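Local coordinates for protein putative polyketide cyclase (Acidithiobacillus ferrooxidans, PDB 3F9S) that is of unknown function but belongs to the SnoaL-like family of the NTF2 clan and is probably a polyketide cyclase, at residues T13-R17 / E18-E22; Y56-R59 / V60-L63; G134-Q137 / Q138-A142. One frame throughout, in Å; residues are numbered along the deposited sequence. Where two conformers were deposited one is given.

Contact 1: residues T13-R17 / E18-E22; sequences TQFTR and EVWSE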
ATOM      1  N   THR A  13      -8.207  14.149   5.606  1.00 26.00           N
ATOM      2  CA  THR A  13      -7.556  14.397   6.864  1.00 26.09           C
ATOM      3  C   THR A  13      -8.581  14.407   8.006  1.00 25.94           C
ATOM      4  O   THR A  13      -8.373  13.684   8.980  1.00 25.97           O
ATOM      5  CB  THR A  13      -6.728  15.669   6.851  1.00 25.73           C
ATOM      6  OG1 THR A  13      -5.805  15.632   5.753  1.00 23.92           O
ATOM      7  CG2 THR A  13      -5.947  15.832   8.184  1.00 27.74           C
ATOM      8  N   GLN A  14      -9.683  15.143   7.853  1.00 26.37           N
ATOM      9  CA  GLN A  14     -10.708  15.247   8.917  0.50 26.20           C
ATOM     10  C   GLN A  14     -11.422  13.913   9.106  1.00 25.72           C
ATOM     11  O   GLN A  14     -11.634  13.471  10.227  1.00 26.31           O
ATOM     12  CB  GLN A  14     -11.749  16.336   8.615  0.50 27.33           C
ATOM     13  CG  GLN A  14     -12.533  16.767   9.863  0.50 26.91           C
ATOM     14  CD  GLN A  14     -13.720  17.693   9.598  0.50 27.65           C
ATOM     15  OE1 GLN A  14     -14.360  17.641   8.544  0.50 32.48           O
ATOM     16  NE2 GLN A  14     -14.049  18.511  10.588  0.50 28.93           N
ATOM     17  N   PHE A  15     -11.821  13.310   7.988  1.00 23.27           N
ATOM     18  CA  PHE A  15     -12.467  12.005   7.965  1.00 24.11           C
ATOM     19  C   PHE A  15     -11.642  10.950   8.696  1.00 24.60           C
ATOM     20  O   PHE A  15     -12.156  10.238   9.548  1.00 26.09           O
ATOM     21  CB  PHE A  15     -12.674  11.597   6.508  1.00 25.45           C
ATOM     22  CG  PHE A  15     -12.744  10.117   6.268  1.00 29.35           C
ATOM     23  CD1 PHE A  15     -13.822   9.357   6.670  1.00 29.40           C
ATOM     24  CD2 PHE A  15     -11.696   9.499   5.602  1.00 33.80           C
ATOM     25  CE1 PHE A  15     -13.847   7.977   6.398  1.00 27.88           C
ATOM     26  CE2 PHE A  15     -11.715   8.164   5.340  1.00 31.24           C
ATOM     27  CZ  PHE A  15     -12.776   7.400   5.734  1.00 27.13           C
ATOM     28  N   THR A  16     -10.353  10.894   8.369  1.00 22.96           N
ATOM     29  CA  THR A  16      -9.437   9.933   8.972  1.00 23.53           C
ATOM     30  C   THR A  16      -9.356  10.182  10.457  1.00 23.94           C
ATOM     31  O   THR A  16      -9.416   9.248  11.253  1.00 25.08           O
ATOM     32  CB  THR A  16      -8.041  10.014   8.318  1.00 24.14           C
ATOM     33  OG1 THR A  16      -8.167   9.692   6.923  1.00 27.04           O
ATOM     34  CG2 THR A  16      -7.052   9.051   8.973  1.00 24.68           C
ATOM     35  N   ARG A  17      -9.270  11.453  10.820  1.00 25.07           N
ATOM     36  CA  ARG A  17      -9.206  11.825  12.216  0.50 25.31           C
ATOM     37  C   ARG A  17     -10.484  11.434  12.953  1.00 25.11           C
ATOM     38  O   ARG A  17     -10.431  10.703  13.948  1.00 25.60           O
ATOM     39  CB  ARG A  17      -8.944  13.319  12.356  0.50 26.21           C
ATOM     40  CG  ARG A  17      -8.721  13.736  13.776  0.50 29.89           C
ATOM     41  CD  ARG A  17      -8.471  15.205  13.880  0.50 33.91           C
ATOM     42  NE  ARG A  17      -8.394  15.611  15.280  0.50 36.20           N
ATOM     43  CZ  ARG A  17      -8.305  16.872  15.709  0.50 38.13           C
ATOM     44  NH1 ARG A  17      -8.258  17.907  14.864  0.50 37.98           N
ATOM     45  NH2 ARG A  17      -8.247  17.096  17.019  0.50 41.94           N
ATOM     46  N   GLU A  18     -11.612  11.911  12.455  1.00 26.49           N
ATOM     47  CA  GLU A  18     -12.890  11.706  13.140  1.00 26.92           C
ATOM     48  C   GLU A  18     -13.374  10.280  13.181  1.00 26.28           C
ATOM     49  O   GLU A  18     -13.717   9.759  14.248  1.00 26.03           O
ATOM     50  CB  GLU A  18     -13.969  12.583  12.514  1.00 27.23           C
ATOM     51  CG  GLU A  18     -13.745  14.048  12.731  1.00 31.14           C
ATOM     52  CD  GLU A  18     -14.804  14.929  12.096  1.00 31.30           C
ATOM     53  OE1 GLU A  18     -15.639  14.448  11.300  1.00 33.39           O
ATOM     54  OE2 GLU A  18     -14.781  16.142  12.398  1.00 43.81           O
ATOM     55  N   VAL A  19     -13.420   9.658  12.014  1.00 25.29           N
ATOM     56  CA  VAL A  19     -13.953   8.306  11.926  1.00 26.23           C
ATOM     57  C   VAL A  19     -12.954   7.259  12.396  1.00 25.53           C
ATOM     58  O   VAL A  19     -13.271   6.458  13.267  1.00 26.60           O
ATOM     59  CB  VAL A  19     -14.415   7.967  10.503  1.00 26.31           C
ATOM     60  CG1 VAL A  19     -14.869   6.494  10.404  1.00 24.81           C
ATOM     61  CG2 VAL A  19     -15.525   8.914  10.078  1.00 25.92           C
ATOM     62  N   TRP A  20     -11.747   7.307  11.851  1.00 25.17           N
ATOM     63  CA  TRP A  20     -10.788   6.226  12.044  1.00 26.43           C
ATOM     64  C   TRP A  20      -9.880   6.329  13.227  1.00 27.57           C
ATOM     65  O   TRP A  20      -9.534   5.300  13.806  1.00 29.27           O
ATOM     66  CB  TRP A  20     -10.002   6.011  10.757  1.00 25.86           C
ATOM     67  CG  TRP A  20     -10.899   5.377   9.786  1.00 23.67           C
ATOM     68  CD1 TRP A  20     -11.622   5.995   8.822  1.00 26.69           C
ATOM     69  CD2 TRP A  20     -11.300   4.002   9.786  1.00 24.22           C
ATOM     70  NE1 TRP A  20     -12.410   5.079   8.177  1.00 26.13           N
ATOM     71  CE2 TRP A  20     -12.236   3.846   8.748  1.00 25.24           C
ATOM     72  CE3 TRP A  20     -10.929   2.879  10.542  1.00 26.08           C
ATOM     73  CZ2 TRP A  20     -12.811   2.607   8.432  1.00 27.19           C
ATOM     74  CZ3 TRP A  20     -11.517   1.654  10.252  1.00 27.19           C
ATOM     75  CH2 TRP A  20     -12.450   1.530   9.200  1.00 27.64           C
ATOM     76  N   SER A  21      -9.433   7.537  13.539  1.00 27.77           N
ATOM     77  CA  SER A  21      -8.564   7.734  14.686  1.00 27.31           C
ATOM     78  C   SER A  21      -9.359   7.966  15.958  1.00 27.26           C
ATOM     79  O   SER A  21      -8.929   7.509  17.008  1.00 27.50           O
ATOM     80  CB  SER A  21      -7.579   8.873  14.453  1.00 27.81           C
ATOM     81  OG  SER A  21      -6.726   8.576  13.361  1.00 25.45           O
ATOM     82  N   GLU A  22     -10.501   8.654  15.875  1.00 25.84           N
ATOM     83  CA  GLU A  22     -11.314   8.988  17.051  1.00 27.66           C
ATOM     84  C   GLU A  22     -12.537   8.112  17.236  1.00 27.18           C
ATOM     85  O   GLU A  22     -13.145   8.153  18.299  1.00 26.48           O
ATOM     86  CB  GLU A  22     -11.715  10.455  17.011  1.00 27.85           C
ATOM     87  CG  GLU A  22     -10.525  11.399  17.120  1.00 28.34           C
ATOM     88  CD  GLU A  22     -10.850  12.832  16.763  1.00 31.29           C
ATOM     89  OE1 GLU A  22     -12.020  13.179  16.491  1.00 39.23           O
ATOM     90  OE2 GLU A  22      -9.900  13.633  16.745  1.00 39.74           O
TER
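F15 presents the face of its ring to the edge of the W20 indole five residues on. The pair lies on helix 8-21 of the SnoaL-like, NTF2-type fold and forms an offset edge-to-face stack. The F15 ring and the indole five-membered ring have centroids 5.1 Å apart, with planes at 78°. The CG of F15 lies anti to the backbone N (chi1 154°), which sets it beside the carbonyl carbon and the ring alongside the indole. V19 also touches the ring, with F15 CD1 3.8 Å from V19 CG2. W20 NE1 gives its proton outside the helix, to the hydroxyl of Y56.

The backbone changes pitch here. V19 N still bonds F15 O at 2.8 Å, one turn back. S21 N instead reaches T16 O at 2.9 Å, a wider pi-type step. S21 OG is held by the backbone N of F72, on strand 71-80.

The outer side of the helix is polar. Q14 and E18 lie close together, and both meet the hydroxyl of Y31; E18 also forms a salt bridge to K30. R17, in one of its two conformers, reaches out with an extended chain to E22. Its NE lies 2.9 Å from E22 OE2 in a salt bridge, on the syn side but out of the carboxylate plane; guanidinium and carboxylate planes are 78° apart.

Contact 2: residues Y56-R59 / V60-L63; sequences YKER and VKTL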
ATOM      1  N   TYR A  56     -20.885   0.634   5.645  1.00 24.67           N
ATOM      2  CA  TYR A  56     -19.595   1.275   5.897  1.00 25.13           C
ATOM      3  C   TYR A  56     -19.358   1.436   7.404  1.00 25.42           C
ATOM      4  O   TYR A  56     -18.288   1.083   7.920  1.00 25.20           O
ATOM      5  CB  TYR A  56     -19.534   2.642   5.223  1.00 24.93           C
ATOM      6  CG  TYR A  56     -18.201   3.271   5.393  1.00 23.22           C
ATOM      7  CD1 TYR A  56     -17.920   4.044   6.522  1.00 21.81           C
ATOM      8  CD2 TYR A  56     -17.179   3.016   4.496  1.00 25.07           C
ATOM      9  CE1 TYR A  56     -16.706   4.577   6.718  1.00 21.06           C
ATOM     10  CE2 TYR A  56     -15.932   3.558   4.695  1.00 23.49           C
ATOM     11  CZ  TYR A  56     -15.714   4.331   5.803  1.00 21.91           C
ATOM     12  OH  TYR A  56     -14.486   4.854   5.979  1.00 25.67           O
ATOM     13  N   LYS A  57     -20.366   1.965   8.099  1.00 24.07           N
ATOM     14  CA  LYS A  57     -20.252   2.198   9.538  1.00 23.95           C
ATOM     15  C   LYS A  57     -20.074   0.889  10.290  1.00 24.52           C
ATOM     16  O   LYS A  57     -19.313   0.848  11.238  1.00 24.13           O
ATOM     17  CB  LYS A  57     -21.429   3.007  10.064  1.00 24.12           C
ATOM     18  CG  LYS A  57     -21.346   4.443   9.636  1.00 25.08           C
ATOM     19  CD  LYS A  57     -22.382   5.334  10.280  1.00 26.81           C
ATOM     20  CE  LYS A  57     -23.734   5.220   9.707  1.00 33.17           C
ATOM     21  NZ  LYS A  57     -24.598   6.348  10.226  1.00 28.75           N
ATOM     22  N   GLU A  58     -20.738  -0.180   9.846  1.00 24.88           N
ATOM     23  CA  GLU A  58     -20.560  -1.486  10.478  1.00 23.62           C
ATOM     24  C   GLU A  58     -19.130  -1.957  10.325  1.00 22.40           C
ATOM     25  O   GLU A  58     -18.547  -2.458  11.279  1.00 24.19           O
ATOM     26  CB  GLU A  58     -21.533  -2.540   9.939  1.00 25.10           C
ATOM     27  CG  GLU A  58     -22.979  -2.254  10.272  1.00 26.95           C
ATOM     28  CD  GLU A  58     -23.283  -2.147  11.746  1.00 29.85           C
ATOM     29  OE1 GLU A  58     -22.630  -2.828  12.564  1.00 33.51           O
ATOM     30  OE2 GLU A  58     -24.224  -1.402  12.074  1.00 29.38           O
ATOM     31  N   ARG A  59     -18.543  -1.730   9.157  1.00 21.62           N
ATOM     32  CA  ARG A  59     -17.162  -2.111   8.947  1.00 22.29           C
ATOM     33  C   ARG A  59     -16.251  -1.299   9.854  1.00 23.20           C
ATOM     34  O   ARG A  59     -15.323  -1.851  10.436  1.00 23.88           O
ATOM     35  CB  ARG A  59     -16.793  -1.980   7.490  1.00 22.97           C
ATOM     36  CG  ARG A  59     -15.330  -2.099   7.202  1.00 21.25           C
ATOM     37  CD  ARG A  59     -15.140  -2.109   5.742  1.00 24.65           C
ATOM     38  NE  ARG A  59     -13.719  -2.176   5.426  1.00 27.55           N
ATOM     39  CZ  ARG A  59     -12.883  -1.146   5.487  1.00 30.21           C
ATOM     40  NH1 ARG A  59     -13.282   0.068   5.832  1.00 27.89           N
ATOM     41  NH2 ARG A  59     -11.610  -1.330   5.169  1.00 30.11           N
ATOM     42  N   VAL A  60     -16.518  -0.005   9.982  1.00 23.59           N
ATOM     43  CA  VAL A  60     -15.719   0.821  10.896  1.00 24.67           C
ATOM     44  C   VAL A  60     -15.805   0.261  12.305  1.00 24.91           C
ATOM     45  O   VAL A  60     -14.781   0.093  12.964  1.00 26.36           O
ATOM     46  CB  VAL A  60     -16.137   2.286  10.935  1.00 25.07           C
ATOM     47  CG1 VAL A  60     -15.141   3.068  11.843  1.00 25.54           C
ATOM     48  CG2 VAL A  60     -16.146   2.878   9.543  1.00 23.83           C
ATOM     49  N   LYS A  61     -17.014  -0.078  12.735  1.00 23.48           N
ATOM     50  CA  LYS A  61     -17.218  -0.614  14.080  1.00 24.07           C
ATOM     51  C   LYS A  61     -16.389  -1.876  14.314  1.00 24.02           C
ATOM     52  O   LYS A  61     -15.793  -2.023  15.376  1.00 24.57           O
ATOM     53  CB  LYS A  61     -18.686  -0.898  14.363  1.00 24.17           C
ATOM     54  CG  LYS A  61     -19.589   0.336  14.420  1.00 26.81           C
ATOM     55  CD  LYS A  61     -21.044  -0.117  14.578  1.00 26.60           C
ATOM     56  CE  LYS A  61     -22.033   0.946  14.161  1.00 32.93           C
ATOM     57  NZ  LYS A  61     -23.435   0.426  14.293  1.00 28.43           N
ATOM     58  N   THR A  62     -16.354  -2.765  13.320  1.00 23.26           N
ATOM     59  CA  THR A  62     -15.594  -4.017  13.440  1.00 24.85           C
ATOM     60  C   THR A  62     -14.100  -3.770  13.504  1.00 27.05           C
ATOM     61  O   THR A  62     -13.428  -4.284  14.388  1.00 28.61           O
ATOM     62  CB  THR A  62     -15.907  -4.954  12.281  1.00 24.22           C
ATOM     63  OG1 THR A  62     -17.211  -5.454  12.515  1.00 26.13           O
ATOM     64  CG2 THR A  62     -14.976  -6.152  12.230  1.00 28.70           C
ATOM     65  N   LEU A  63     -13.607  -2.979  12.566  1.00 27.99           N
ATOM     66  CA  LEU A  63     -12.188  -2.666  12.519  1.00 30.96           C
ATOM     67  C   LEU A  63     -11.751  -1.846  13.728  1.00 31.37           C
ATOM     68  O   LEU A  63     -10.689  -2.101  14.299  1.00 34.40           O
ATOM     69  CB  LEU A  63     -11.837  -1.960  11.218  1.00 30.74           C
ATOM     70  CG  LEU A  63     -11.721  -2.810   9.954  1.00 32.99           C
ATOM     71  CD1 LEU A  63     -12.858  -3.776   9.707  1.00 39.67           C
ATOM     72  CD2 LEU A  63     -11.560  -1.871   8.757  1.00 34.43           C
TER
HETATM   73  O   HOH W   1     -22.939  -2.906  15.217  1.00 28.56           O
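K61 NZ is gripped by two partners, E58 OE2 at 3.0 Å and, weakly, a water. The first is a salt bridge between residues three apart on helix 53-66. NZ comes from above the carboxylate plane, 46° out of it. E58 folds back at its second torsion (chi2 -59°), which brings the carboxylate beside the extended lysine. The water donates to E58 OE1 at 2.7 Å and accepts a weak hydrogen bond from K61 NZ.

The inner side of the helix is different. L63 lays CD2 over one face of the R59 guanidinium, 3.6 Å from CZ and above its centre. R59 stretches out from CG to NE. Its NH2 forms salt bridges with D41 and D44, and NH1 bonds a glycerol that probably came from the crystallisation liquor. Shortened to an alanine, this position would probably leave D41 and D44 without their positive partner and L63 CD2 without the flat group it covers. Y56 and V60 meet one turn earlier, with CE1 3.3 Å from CG2. Backbone bonds such as L63 N to R59 O, 3.0 Å, keep the alpha-helical spacing.

The inner face packs on helix 8-21, where F15 touches Y56 and W20 covers R59, V60 and L63. Y56 also sets its ring edge-to-face with Y36 of strand 36-40. K57 reaches beside helix 28-31, where it forms salt bridges with D29 and with E26 of the preceding loop.

Contact 3: residues G134-Q137 / Q138-A142; sequences GVYQ and QLRQA
This is a local cation-pi contact on helix 132-142, at the C-terminal end of the chain and well away from its centre. R140 lays its guanidinium over one face of Y136, four residues earlier. R140 CZ is 3.5 Å from the centroid of the Y136 ring and 23° off the ring normal. The planes are 30° apart, so the stack is flat but slightly tilted. NH1 sits over the centre of the ring. NH2 comes closest to the hydroxyl, 2.8 Å from Y136 OH, at an angle too poor for a hydrogen bond. The arginine turns back at its second torsion (chi2 -40°), which carries its flat end over the tyrosine. Y136 also packs against L133 of the second subunit, and R140 touches F101 of a loop.

V135 and L139 run side by side on another flank, with CG1 4.0 Å from CD1. Both rest on I108 of strand 107-118, and so hold the helix to the sheet. The carbonyl of G134 takes two donors from Q138: its backbone N at 2.9 Å and, weakly, its NE2 at 3.2 Å. That amide NE2 also bonds the carbonyl of K109 on the same strand. L139 N to V135 O, 2.8 Å, continues the helix.

The electron-rich face of Y136 would partly offset the charge of R140, and the stack probably limits how far the guanidinium can tilt.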
ATOM      1  N   GLY A 134       3.842  -7.029   9.175  1.00 22.86           N
ATOM      2  CA  GLY A 134       4.479  -6.299  10.268  1.00 23.60           C
ATOM      3  C   GLY A 134       3.699  -6.459  11.555  1.00 23.29           C
ATOM      4  O   GLY A 134       4.259  -6.851  12.568  1.00 23.81           O
ATOM      5  N   VAL A 135       2.391  -6.221  11.505  1.00 25.01           N
ATOM      6  CA  VAL A 135       1.535  -6.411  12.693  1.00 25.50           C
ATOM      7  C   VAL A 135       1.590  -7.867  13.174  1.00 26.91           C
ATOM      8  O   VAL A 135       1.810  -8.119  14.357  1.00 26.19           O
ATOM      9  CB  VAL A 135       0.066  -5.973  12.418  1.00 24.93           C
ATOM     10  CG1 VAL A 135      -0.844  -6.224  13.620  1.00 24.81           C
ATOM     11  CG2 VAL A 135       0.030  -4.522  12.076  1.00 26.73           C
ATOM     12  N   TYR A 136       1.403  -8.800  12.242  1.00 27.56           N
ATOM     13  CA  TYR A 136       1.446 -10.254  12.486  1.00 27.51           C
ATOM     14  C   TYR A 136       2.738 -10.617  13.216  1.00 27.60           C
ATOM     15  O   TYR A 136       2.697 -11.278  14.255  1.00 28.51           O
ATOM     16  CB  TYR A 136       1.299 -10.966  11.126  1.00 28.47           C
ATOM     17  CG  TYR A 136       1.368 -12.471  11.097  1.00 30.93           C
ATOM     18  CD1 TYR A 136       2.600 -13.130  11.106  1.00 30.69           C
ATOM     19  CD2 TYR A 136       0.206 -13.237  10.947  1.00 35.69           C
ATOM     20  CE1 TYR A 136       2.673 -14.519  11.039  1.00 33.90           C
ATOM     21  CE2 TYR A 136       0.271 -14.626  10.871  1.00 35.41           C
ATOM     22  CZ  TYR A 136       1.509 -15.256  10.907  1.00 32.83           C
ATOM     23  OH  TYR A 136       1.555 -16.631  10.861  1.00 34.72           O
ATOM     24  N   GLN A 137       3.865 -10.127  12.704  1.00 26.82           N
ATOM     25  CA  GLN A 137       5.187 -10.319  13.315  1.00 27.63           C
ATOM     26  C   GLN A 137       5.316  -9.721  14.721  1.00 27.92           C
ATOM     27  O   GLN A 137       5.875 -10.358  15.623  1.00 28.96           O
ATOM     28  CB  GLN A 137       6.277  -9.710  12.429  1.00 26.85           C
ATOM     29  CG  GLN A 137       6.542 -10.499  11.155  1.00 27.45           C
ATOM     30  CD  GLN A 137       7.481  -9.775  10.208  1.00 29.10           C
ATOM     31  OE1 GLN A 137       7.741  -8.585  10.360  1.00 28.36           O
ATOM     32  NE2 GLN A 137       7.986 -10.494   9.214  1.00 36.09           N
ATOM     33  N   GLN A 138       4.830  -8.493  14.885  1.00 28.24           N
ATOM     34  CA  GLN A 138       4.846  -7.805  16.183  1.00 28.34           C
ATOM     35  C   GLN A 138       4.005  -8.528  17.235  1.00 29.94           C
ATOM     36  O   GLN A 138       4.406  -8.593  18.402  1.00 30.28           O
ATOM     37  CB  GLN A 138       4.344  -6.373  16.058  1.00 27.26           C
ATOM     38  CG  GLN A 138       5.252  -5.442  15.283  1.00 28.08           C
ATOM     39  CD  GLN A 138       4.511  -4.172  14.945  1.00 27.74           C
ATOM     40  OE1 GLN A 138       3.991  -3.503  15.838  1.00 27.29           O
ATOM     41  NE2 GLN A 138       4.439  -3.836  13.667  1.00 25.51           N
ATOM     42  N   LEU A 139       2.849  -9.045  16.825  1.00 30.82           N
ATOM     43  CA  LEU A 139       1.998  -9.854  17.709  1.00 33.55           C
ATOM     44  C   LEU A 139       2.705 -11.143  18.120  1.00 34.60           C
ATOM     45  O   LEU A 139       2.506 -11.597  19.250  1.00 34.60           O
ATOM     46  CB  LEU A 139       0.654 -10.180  17.049  1.00 33.02           C
ATOM     47  CG  LEU A 139      -0.304  -9.013  16.818  1.00 33.96           C
ATOM     48  CD1 LEU A 139      -1.428  -9.452  15.903  1.00 31.25           C
ATOM     49  CD2 LEU A 139      -0.848  -8.455  18.127  1.00 34.77           C
ATOM     50  N   ARG A 140       3.518 -11.714  17.220  1.00 36.59           N
ATOM     51  CA  ARG A 140       4.337 -12.895  17.525  1.00 37.48           C
ATOM     52  C   ARG A 140       5.353 -12.567  18.607  1.00 40.65           C
ATOM     53  O   ARG A 140       5.484 -13.343  19.558  1.00 41.35           O
ATOM     54  CB  ARG A 140       5.077 -13.499  16.302  1.00 38.69           C
ATOM     55  CG  ARG A 140       4.241 -14.052  15.111  1.00 39.39           C
ATOM     56  CD  ARG A 140       3.046 -14.780  15.637  1.00 41.78           C
ATOM     57  NE  ARG A 140       2.300 -15.703  14.776  1.00 44.27           N
ATOM     58  CZ  ARG A 140       1.148 -15.468  14.133  1.00 47.67           C
ATOM     59  NH1 ARG A 140       0.563 -14.264  14.103  1.00 49.43           N
ATOM     60  NH2 ARG A 140       0.579 -16.476  13.464  1.00 48.50           N
ATOM     61  N   GLN A 141       6.054 -11.439  18.472  1.00 42.88           N
ATOM     62  CA  GLN A 141       7.021 -11.004  19.495  1.00 46.80           C
ATOM     63  C   GLN A 141       6.376 -10.620  20.837  1.00 47.46           C
ATOM     64  O   GLN A 141       7.007 -10.787  21.879  1.00 47.36           O
ATOM     65  CB  GLN A 141       7.955  -9.900  18.981  1.00 46.71           C
ATOM     66  CG  GLN A 141       9.046 -10.445  18.067  1.00 48.81           C
ATOM     67  CD  GLN A 141      10.035  -9.390  17.610  1.00 49.74           C
ATOM     68  OE1 GLN A 141       9.654  -8.261  17.277  1.00 58.38           O
ATOM     69  NE2 GLN A 141      11.313  -9.762  17.554  1.00 53.11           N
ATOM     70  N   ALA A 142       5.130 -10.138  20.802  1.00 48.80           N
ATOM     71  CA  ALA A 142       4.367  -9.793  22.011  1.00 49.09           C
ATOM     72  C   ALA A 142       4.058 -11.031  22.860  1.00 50.57           C
ATOM     73  O   ALA A 142       4.448 -11.093  24.029  1.00 50.99           O
ATOM     74  CB  ALA A 142       3.065  -9.082  21.643  1.00 49.05           C
TER

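In the fold
Contacts 1 and 2 belong to one packed interface, and contact 3 stands apart from both. All three are partly buried, but the centres of contacts 1 and 2 lie about 9 and 10 Å from the chain centre, that of contact 3 about 20 Å. Helices 8-21 and 53-66 touch directly, with the W20 indole packed on V60 and L63. Each has a buried aromatic and aliphatic side and an outer side with a salt bridge. The centre of contact 3, on helix 132-142, is about 25 Å from that of contact 1 and about 23 Å from that of contact 2. Its arginine stacks on a tyrosine, whereas R59 is matched by aspartates. It alone touches the second subunit.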